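Local coordinates for protein transmembrane oligosaccharyl transferase (Archaeoglobus fulgidus, PDB 3WAJ) that belongs to the STT3/AglB family of membrane-bound oligosaccharyl transferases, joining a GT-C type transmembrane region to a large soluble C-terminal part, at residues 507-512 / 694-699; 680-685 / 772-777. All coordinates share one frame; numbering follows the deposited sequence.

Interaction 1 of 2, residues 507-512 / 694-699; sequences LTWMRE and RMIYES
Ile696 and Tyr697, which together make a classic beta bulge against Ile773 of the adjacent strand, both send their side chains to Trp509 on helix 501-513. The bulge lies in strand 693-698, the outermost strand on its side of the mixed sheet, and it sets two consecutive residues toward the same helix. Trp509 extends with CG anti to its backbone nitrogen (chi1 -179°), which carries the indole across to the strand. There it slides past Tyr697, the two side chains running in opposite directions. The five-membered ring stacks face-to-face on the phenol, with centroids 4.2 Å apart and planes 29° from parallel; the closest atoms are Trp509 CD2 and Tyr697 CD2, at 3.4 Å. Tyr697 CB continues the overlap by standing nearly straight above the six-membered ring, 3.7 Å from its centroid. In return Trp509 CB lies over the phenol face, 4.3 Å from the centroid of the Tyr697 ring, so each methylene makes a CH-pi contact with the other residue's ring. Ile696 comes instead to the indole edge, its CD1 in the ring plane and 3.8 Å from Trp509 CH2. Tyr697 also rests on Asp505 and Ala506, one turn earlier in the helix. With no hydrogen bond joining the two segments, cohesion here depends on dispersion and on the close fit of aromatic surfaces.

Interaction 2 of 2, residues 680-685 / 772-777; sequences AKLHLF and KIFERV
The Phe774 ring bears Leu682 CD2 on one face, the methyl sitting almost exactly over the centre at 3.5 Å from the centroid in a CH-pi contact, while the far corner of the ring, CZ, comes to 3.1 Å from Leu682 O. One leucine therefore meets the phenylalanine twice, by a branch above the ring and by its backbone carbonyl oxygen, which approaches CZ from the same side, raised out of the ring plane. The imidazole of His683 has Lys772 CE over one face, displaced from the centre so that it lies 3.6 Å from NE2. His683 ND1 is hydrogen-bonded to Ser610 OG of strand 605-611, which should help to fix the rotation of the ring beneath the lysine. Lys772 places CG beside its backbone nitrogen (chi1 -68°) and then runs extended across the imidazole, delivering NZ to His683 O. That hydrogen bond is 2.8 Å long from NZ to O, lies in the carbonyl plane on a lone pair, and makes a C=O...N angle of 144°. A salt bridge to Asp686, just past the helix, gives the same ammonium a second strong partner, so near the C-terminal end of the helix a carbonyl and a carboxylate probably stabilise its buried charge. The last turn there widens to a pi-type turn, in which Phe685 N bonds to Ala680 O at 2.9 Å. Helix 678-684 thus packs on strand 771-776, which lies between strands 605-611 and 693-698, while His683 and Leu684 also touch helices 740-755 and 612-615.

In the fold
Strand 771-776 ties the two contacts together. Its alternating side chains face opposite sides of the sheet: Ile773 lies against Trp509 and Met510 of helix 501-513, whereas Lys772 and Phe774 meet helix 678-684, so the sheet is sandwiched between the two helices. Strand 693-698 of interaction 1 is its antiparallel neighbour, bonded through Tyr697 O and Ile773 N and by a salt bridge from Arg694 to Glu775. Interaction 2 is wholly buried and combines apolar packing with a lysine held by polar partners. Interaction 1, at the edge strand, has two partly exposed aromatic residues and relies on rings and aliphatic groups alone.

Interaction 1 of 2, residues 507-512 / 694-699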
ATOM      1  N   LEU A 507     -15.703  10.565  -1.494  1.00 31.49           N
ATOM      2  CA  LEU A 507     -15.405  10.563  -0.062  1.00 35.31           C
ATOM      3  C   LEU A 507     -15.660  11.913   0.618  1.00 37.60           C
ATOM      4  O   LEU A 507     -16.189  11.940   1.725  1.00 35.17           O
ATOM      5  CB  LEU A 507     -13.979  10.067   0.185  1.00 29.98           C
ATOM      6  CG  LEU A 507     -13.863   8.666  -0.391  1.00 29.92           C
ATOM      7  CD1 LEU A 507     -12.439   8.161  -0.332  1.00 25.97           C
ATOM      8  CD2 LEU A 507     -14.826   7.746   0.356  1.00 28.75           C
ATOM      9  N   THR A 508     -15.303  13.027  -0.034  1.00 31.80           N
ATOM     10  CA  THR A 508     -15.649  14.336   0.535  1.00 36.99           C
ATOM     11  C   THR A 508     -17.154  14.458   0.619  1.00 38.80           C
ATOM     12  O   THR A 508     -17.686  14.998   1.586  1.00 43.99           O
ATOM     13  CB  THR A 508     -15.092  15.556  -0.234  1.00 35.07           C
ATOM     14  OG1 THR A 508     -15.505  15.490  -1.599  1.00 43.89           O
ATOM     15  CG2 THR A 508     -13.573  15.618  -0.139  1.00 26.76           C
ATOM     16  N   TRP A 509     -17.846  13.947  -0.396  1.00 35.87           N
ATOM     17  CA  TRP A 509     -19.305  13.919  -0.362  1.00 37.69           C
ATOM     18  C   TRP A 509     -19.795  13.146   0.863  1.00 39.81           C
ATOM     19  O   TRP A 509     -20.661  13.614   1.599  1.00 39.66           O
ATOM     20  CB  TRP A 509     -19.878  13.286  -1.634  1.00 35.11           C
ATOM     21  CG  TRP A 509     -21.383  13.268  -1.633  1.00 38.94           C
ATOM     22  CD1 TRP A 509     -22.220  14.255  -2.095  1.00 38.29           C
ATOM     23  CD2 TRP A 509     -22.241  12.223  -1.122  1.00 38.24           C
ATOM     24  NE1 TRP A 509     -23.533  13.885  -1.904  1.00 36.06           N
ATOM     25  CE2 TRP A 509     -23.578  12.648  -1.311  1.00 36.05           C
ATOM     26  CE3 TRP A 509     -22.003  10.978  -0.516  1.00 34.64           C
ATOM     27  CZ2 TRP A 509     -24.682  11.866  -0.927  1.00 35.99           C
ATOM     28  CZ3 TRP A 509     -23.097  10.194  -0.138  1.00 36.79           C
ATOM     29  CH2 TRP A 509     -24.423  10.642  -0.347  1.00 40.58           C
ATOM     30  N   MET A 510     -19.233  11.957   1.063  1.00 39.09           N
ATOM     31  CA  MET A 510     -19.600  11.103   2.182  1.00 41.16           C
ATOM     32  C   MET A 510     -19.434  11.823   3.512  1.00 38.94           C
ATOM     33  O   MET A 510     -20.320  11.762   4.373  1.00 37.35           O
ATOM     34  CB  MET A 510     -18.792   9.788   2.174  1.00 35.64           C
ATOM     35  CG  MET A 510     -19.047   8.932   3.409  1.00 30.77           C
ATOM     36  SD  MET A 510     -18.312   7.295   3.334  1.00 38.91           S
ATOM     37  CE  MET A 510     -19.434   6.407   2.259  1.00 28.05           C
ATOM     38  N   ARG A 511     -18.315  12.530   3.660  1.00 35.31           N
ATOM     39  CA  ARG A 511     -18.018  13.251   4.905  1.00 37.80           C
ATOM     40  C   ARG A 511     -19.119  14.245   5.248  1.00 37.23           C
ATOM     41  O   ARG A 511     -19.426  14.475   6.420  1.00 39.22           O
ATOM     42  CB  ARG A 511     -16.667  13.973   4.797  1.00 30.58           C
ATOM     43  CG  ARG A 511     -16.350  14.926   5.969  1.00 28.14           C
ATOM     44  CD  ARG A 511     -14.917  15.460   5.881  1.00 28.70           C
ATOM     45  NE  ARG A 511     -14.535  16.335   6.994  1.00 32.34           N
ATOM     46  CZ  ARG A 511     -13.319  16.851   7.174  1.00 34.15           C
ATOM     47  NH1 ARG A 511     -12.352  16.581   6.318  1.00 31.48           N
ATOM     48  NH2 ARG A 511     -13.077  17.619   8.224  1.00 34.78           N
ATOM     49  N   GLU A 512     -19.725  14.801   4.207  1.00 31.65           N
ATOM     50  CA  GLU A 512     -20.675  15.894   4.359  1.00 43.56           C
ATOM     51  C   GLU A 512     -22.123  15.416   4.444  1.00 42.44           C
ATOM     52  O   GLU A 512     -22.962  16.079   5.033  1.00 45.99           O
ATOM     53  CB  GLU A 512     -20.498  16.900   3.208  1.00 55.31           C
ATOM     54  CG  GLU A 512     -21.425  18.125   3.264  1.00 72.15           C
ATOM     55  CD  GLU A 512     -21.122  19.069   4.429  1.00 85.19           C
ATOM     56  OE1 GLU A 512     -20.006  18.996   4.999  1.00 91.45           O
ATOM     57  OE2 GLU A 512     -22.004  19.890   4.771  1.00 86.41           O
ATOM     58  N   ARG A 694     -29.599   0.606  -0.891  1.00 40.98           N
ATOM     59  CA  ARG A 694     -30.069   1.563  -1.908  1.00 41.65           C
ATOM     60  C   ARG A 694     -28.864   2.377  -2.336  1.00 40.31           C
ATOM     61  O   ARG A 694     -27.954   2.606  -1.529  1.00 38.68           O
ATOM     62  CB  ARG A 694     -31.172   2.487  -1.347  1.00 42.50           C
ATOM     63  CG  ARG A 694     -30.819   3.186  -0.020  1.00 39.68           C
ATOM     64  CD  ARG A 694     -31.887   4.176   0.374  1.00 41.99           C
ATOM     65  NE  ARG A 694     -31.604   4.894   1.619  1.00 43.01           N
ATOM     66  CZ  ARG A 694     -32.454   5.735   2.210  1.00 42.99           C
ATOM     67  NH1 ARG A 694     -33.643   5.960   1.677  1.00 45.84           N
ATOM     68  NH2 ARG A 694     -32.119   6.342   3.332  1.00 34.73           N
ATOM     69  N   MET A 695     -28.823   2.797  -3.593  1.00 36.25           N
ATOM     70  CA  MET A 695     -27.749   3.680  -4.018  1.00 34.13           C
ATOM     71  C   MET A 695     -28.070   5.080  -3.501  1.00 34.15           C
ATOM     72  O   MET A 695     -29.235   5.486  -3.485  1.00 34.67           O
ATOM     73  CB  MET A 695     -27.628   3.662  -5.538  1.00 37.81           C
ATOM     74  CG  MET A 695     -26.597   4.623  -6.125  1.00 42.64           C
ATOM     75  SD  MET A 695     -26.220   4.144  -7.812  1.00 42.55           S
ATOM     76  CE  MET A 695     -25.836   5.729  -8.420  1.00 91.91           C
ATOM     77  N   ILE A 696     -27.056   5.813  -3.054  1.00 32.24           N
ATOM     78  CA  ILE A 696     -27.299   7.177  -2.586  1.00 36.45           C
ATOM     79  C   ILE A 696     -26.497   8.217  -3.349  1.00 38.35           C
ATOM     80  O   ILE A 696     -26.825   9.411  -3.312  1.00 41.85           O
ATOM     81  CB  ILE A 696     -27.047   7.330  -1.081  1.00 32.33           C
ATOM     82  CG1 ILE A 696     -25.603   6.981  -0.739  1.00 36.63           C
ATOM     83  CG2 ILE A 696     -28.012   6.470  -0.294  1.00 26.46           C
ATOM     84  CD1 ILE A 696     -25.293   7.099   0.750  1.00 37.92           C
ATOM     85  N   TYR A 697     -25.454   7.751  -4.037  1.00 33.28           N
ATOM     86  CA  TYR A 697     -24.526   8.612  -4.779  1.00 32.16           C
ATOM     87  C   TYR A 697     -23.665   7.788  -5.742  1.00 29.62           C
ATOM     88  O   TYR A 697     -23.252   6.674  -5.405  1.00 30.29           O
ATOM     89  CB  TYR A 697     -23.617   9.356  -3.784  1.00 30.88           C
ATOM     90  CG  TYR A 697     -22.505  10.204  -4.388  1.00 35.76           C
ATOM     91  CD1 TYR A 697     -21.301   9.632  -4.808  1.00 32.39           C
ATOM     92  CD2 TYR A 697     -22.633  11.590  -4.483  1.00 32.78           C
ATOM     93  CE1 TYR A 697     -20.267  10.420  -5.336  1.00 33.55           C
ATOM     94  CE2 TYR A 697     -21.611  12.376  -5.008  1.00 31.82           C
ATOM     95  CZ  TYR A 697     -20.435  11.785  -5.432  1.00 34.30           C
ATOM     96  OH  TYR A 697     -19.429  12.560  -5.951  1.00 36.39           O
ATOM     97  N   GLU A 698     -23.381   8.329  -6.924  1.00 34.65           N
ATOM     98  CA  GLU A 698     -22.297   7.798  -7.765  1.00 37.33           C
ATOM     99  C   GLU A 698     -21.466   8.943  -8.335  1.00 36.27           C
ATOM    100  O   GLU A 698     -21.945  10.066  -8.478  1.00 35.84           O
ATOM    101  CB  GLU A 698     -22.818   6.912  -8.910  1.00 35.36           C
ATOM    102  CG  GLU A 698     -23.534   7.675 -10.037  1.00 35.78           C
ATOM    103  CD  GLU A 698     -23.881   6.775 -11.243  1.00 40.87           C
ATOM    104  OE1 GLU A 698     -23.287   5.678 -11.384  1.00 41.83           O
ATOM    105  OE2 GLU A 698     -24.747   7.160 -12.065  1.00 38.04           O
ATOM    106  N   SER A 699     -20.209   8.651  -8.650  1.00 34.36           N
ATOM    107  CA  SER A 699     -19.317   9.633  -9.259  1.00 30.55           C
ATOM    108  C   SER A 699     -19.538   9.681 -10.750  1.00 32.92           C
ATOM    109  O   SER A 699     -20.360   8.947 -11.302  1.00 39.07           O
ATOM    110  CB  SER A 699     -17.876   9.216  -9.048  1.00 31.85           C
ATOM    111  OG  SER A 699     -17.617   7.986  -9.700  1.00 26.79           O
TER

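Interaction 2 of 2, residues 680-685 / 772-777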
ATOM      1  N   ALA A 680     -21.503  -7.887  -7.783  1.00 34.40           N
ATOM      2  CA  ALA A 680     -22.183  -7.719  -9.081  1.00 36.66           C
ATOM      3  C   ALA A 680     -23.552  -7.078  -8.924  1.00 37.29           C
ATOM      4  O   ALA A 680     -23.962  -6.271  -9.755  1.00 41.18           O
ATOM      5  CB  ALA A 680     -22.289  -9.034  -9.849  1.00 27.81           C
ATOM      6  N   LYS A 681     -24.267  -7.466  -7.872  1.00 35.91           N
ATOM      7  CA  LYS A 681     -25.597  -6.914  -7.613  1.00 37.38           C
ATOM      8  C   LYS A 681     -25.510  -5.425  -7.316  1.00 41.27           C
ATOM      9  O   LYS A 681     -26.372  -4.653  -7.700  1.00 39.68           O
ATOM     10  CB  LYS A 681     -26.250  -7.641  -6.434  1.00 35.47           C
ATOM     11  CG  LYS A 681     -26.718  -9.042  -6.759  1.00 40.29           C
ATOM     12  CD  LYS A 681     -27.203  -9.767  -5.522  1.00 45.53           C
ATOM     13  CE  LYS A 681     -27.763 -11.150  -5.848  1.00 40.30           C
ATOM     14  NZ  LYS A 681     -28.269 -11.794  -4.620  1.00 45.12           N
ATOM     15  N   LEU A 682     -24.448  -5.035  -6.623  1.00 41.83           N
ATOM     16  CA  LEU A 682     -24.235  -3.646  -6.259  1.00 37.62           C
ATOM     17  C   LEU A 682     -23.716  -2.823  -7.444  1.00 39.60           C
ATOM     18  O   LEU A 682     -24.347  -1.860  -7.881  1.00 37.14           O
ATOM     19  CB  LEU A 682     -23.264  -3.554  -5.069  1.00 31.18           C
ATOM     20  CG  LEU A 682     -23.892  -3.916  -3.717  1.00 37.87           C
ATOM     21  CD1 LEU A 682     -22.828  -4.090  -2.615  1.00 37.38           C
ATOM     22  CD2 LEU A 682     -24.908  -2.845  -3.315  1.00 31.58           C
ATOM     23  N   HIS A 683     -22.568  -3.205  -7.981  1.00 36.98           N
ATOM     24  CA  HIS A 683     -21.958  -2.351  -8.972  1.00 35.17           C
ATOM     25  C   HIS A 683     -22.525  -2.569 -10.360  1.00 37.91           C
ATOM     26  O   HIS A 683     -22.674  -1.605 -11.115  1.00 43.08           O
ATOM     27  CB  HIS A 683     -20.434  -2.461  -8.981  1.00 38.05           C
ATOM     28  CG  HIS A 683     -19.764  -1.201  -9.419  1.00 38.24           C
ATOM     29  ND1 HIS A 683     -19.087  -0.377  -8.544  1.00 34.95           N
ATOM     30  CD2 HIS A 683     -19.694  -0.609 -10.632  1.00 34.81           C
ATOM     31  CE1 HIS A 683     -18.620   0.667  -9.211  1.00 37.01           C
ATOM     32  NE2 HIS A 683     -18.977   0.551 -10.479  1.00 32.99           N
ATOM     33  N   LEU A 684     -22.846  -3.815 -10.707  1.00 33.73           N
ATOM     34  CA  LEU A 684     -23.287  -4.099 -12.075  1.00 33.63           C
ATOM     35  C   LEU A 684     -24.786  -3.867 -12.220  1.00 38.04           C
ATOM     36  O   LEU A 684     -25.220  -3.205 -13.152  1.00 37.06           O
ATOM     37  CB  LEU A 684     -22.894  -5.510 -12.524  1.00 36.25           C
ATOM     38  CG  LEU A 684     -23.000  -5.781 -14.033  1.00 37.69           C
ATOM     39  CD1 LEU A 684     -21.732  -6.409 -14.562  1.00 32.05           C
ATOM     40  CD2 LEU A 684     -24.210  -6.649 -14.383  1.00 35.05           C
ATOM     41  N   PHE A 685     -25.574  -4.382 -11.281  1.00 39.17           N
ATOM     42  CA  PHE A 685     -27.025  -4.196 -11.329  1.00 37.49           C
ATOM     43  C   PHE A 685     -27.516  -2.960 -10.560  1.00 38.74           C
ATOM     44  O   PHE A 685     -28.728  -2.763 -10.418  1.00 39.58           O
ATOM     45  CB  PHE A 685     -27.748  -5.463 -10.824  1.00 39.16           C
ATOM     46  CG  PHE A 685     -27.455  -6.699 -11.640  1.00 41.67           C
ATOM     47  CD1 PHE A 685     -28.085  -6.913 -12.861  1.00 45.27           C
ATOM     48  CD2 PHE A 685     -26.554  -7.641 -11.189  1.00 40.55           C
ATOM     49  CE1 PHE A 685     -27.816  -8.052 -13.614  1.00 43.46           C
ATOM     50  CE2 PHE A 685     -26.281  -8.777 -11.933  1.00 41.41           C
ATOM     51  CZ  PHE A 685     -26.914  -8.981 -13.149  1.00 41.47           C
ATOM     52  N   LYS A 772     -19.416   4.103  -6.575  1.00 34.52           N
ATOM     53  CA  LYS A 772     -20.813   4.114  -6.138  1.00 37.57           C
ATOM     54  C   LYS A 772     -20.910   3.920  -4.628  1.00 35.32           C
ATOM     55  O   LYS A 772     -20.170   3.127  -4.055  1.00 32.52           O
ATOM     56  CB  LYS A 772     -21.629   3.044  -6.871  1.00 31.54           C
ATOM     57  CG  LYS A 772     -21.799   3.318  -8.348  1.00 33.47           C
ATOM     58  CD  LYS A 772     -22.425   2.114  -9.023  1.00 34.59           C
ATOM     59  CE  LYS A 772     -22.184   2.132 -10.518  1.00 27.84           C
ATOM     60  NZ  LYS A 772     -23.069   1.151 -11.178  1.00 29.00           N
ATOM     61  N   ILE A 773     -21.821   4.652  -3.997  1.00 29.00           N
ATOM     62  CA  ILE A 773     -22.046   4.527  -2.565  1.00 30.25           C
ATOM     63  C   ILE A 773     -23.462   4.022  -2.289  1.00 30.22           C
ATOM     64  O   ILE A 773     -24.441   4.540  -2.823  1.00 39.42           O
ATOM     65  CB  ILE A 773     -21.846   5.874  -1.866  1.00 31.96           C
ATOM     66  CG1 ILE A 773     -20.432   6.383  -2.114  1.00 27.21           C
ATOM     67  CG2 ILE A 773     -22.103   5.776  -0.370  1.00 37.73           C
ATOM     68  CD1 ILE A 773     -20.194   7.785  -1.560  1.00 27.73           C
ATOM     69  N   PHE A 774     -23.574   3.015  -1.440  1.00 31.08           N
ATOM     70  CA  PHE A 774     -24.873   2.497  -1.049  1.00 28.60           C
ATOM     71  C   PHE A 774     -25.073   2.639   0.463  1.00 36.23           C
ATOM     72  O   PHE A 774     -24.103   2.648   1.232  1.00 37.08           O
ATOM     73  CB  PHE A 774     -24.983   1.028  -1.443  1.00 30.49           C
ATOM     74  CG  PHE A 774     -24.812   0.783  -2.917  1.00 32.82           C
ATOM     75  CD1 PHE A 774     -25.925   0.602  -3.736  1.00 33.38           C
ATOM     76  CD2 PHE A 774     -23.541   0.736  -3.490  1.00 28.68           C
ATOM     77  CE1 PHE A 774     -25.784   0.383  -5.115  1.00 28.16           C
ATOM     78  CE2 PHE A 774     -23.388   0.510  -4.872  1.00 29.36           C
ATOM     79  CZ  PHE A 774     -24.519   0.334  -5.681  1.00 23.78           C
ATOM     80  N   GLU A 775     -26.331   2.741   0.884  1.00 37.60           N
ATOM     81  CA  GLU A 775     -26.666   2.759   2.301  1.00 38.18           C
ATOM     82  C   GLU A 775     -27.339   1.456   2.689  1.00 40.63           C
ATOM     83  O   GLU A 775     -28.285   1.008   2.024  1.00 39.07           O
ATOM     84  CB  GLU A 775     -27.609   3.919   2.650  1.00 37.61           C
ATOM     85  CG  GLU A 775     -27.887   4.025   4.147  1.00 34.28           C
ATOM     86  CD  GLU A 775     -28.908   5.093   4.493  1.00 48.64           C
ATOM     87  OE1 GLU A 775     -29.657   5.527   3.583  1.00 50.88           O
ATOM     88  OE2 GLU A 775     -28.964   5.491   5.683  1.00 56.46           O
ATOM     89  N   ARG A 776     -26.854   0.845   3.766  1.00 38.50           N
ATOM     90  CA  ARG A 776     -27.522  -0.329   4.312  1.00 39.33           C
ATOM     91  C   ARG A 776     -28.695   0.147   5.165  1.00 44.36           C
ATOM     92  O   ARG A 776     -28.572   1.072   5.970  1.00 50.57           O
ATOM     93  CB  ARG A 776     -26.558  -1.194   5.126  1.00 40.83           C
ATOM     94  CG  ARG A 776     -27.218  -2.391   5.769  1.00 39.20           C
ATOM     95  CD  ARG A 776     -26.208  -3.421   6.274  1.00 43.85           C
ATOM     96  NE  ARG A 776     -26.933  -4.486   6.958  1.00 42.56           N
ATOM     97  CZ  ARG A 776     -27.013  -4.619   8.277  1.00 44.27           C
ATOM     98  NH1 ARG A 776     -26.350  -3.787   9.065  1.00 41.95           N
ATOM     99  NH2 ARG A 776     -27.737  -5.603   8.803  1.00 42.91           N
ATOM    100  N   VAL A 777     -29.835  -0.504   4.990  1.00 38.93           N
ATOM    101  CA  VAL A 777     -31.107   0.043   5.418  1.00 36.85           C
ATOM    102  C   VAL A 777     -32.013  -1.110   5.844  1.00 41.58           C
ATOM    103  O   VAL A 777     -31.930  -2.200   5.268  1.00 45.10           O
ATOM    104  CB  VAL A 777     -31.702   0.827   4.219  1.00 50.02           C
ATOM    105  CG1 VAL A 777     -33.089   0.349   3.859  1.00 51.94           C
ATOM    106  CG2 VAL A 777     -31.646   2.316   4.451  1.00 44.12           C
TER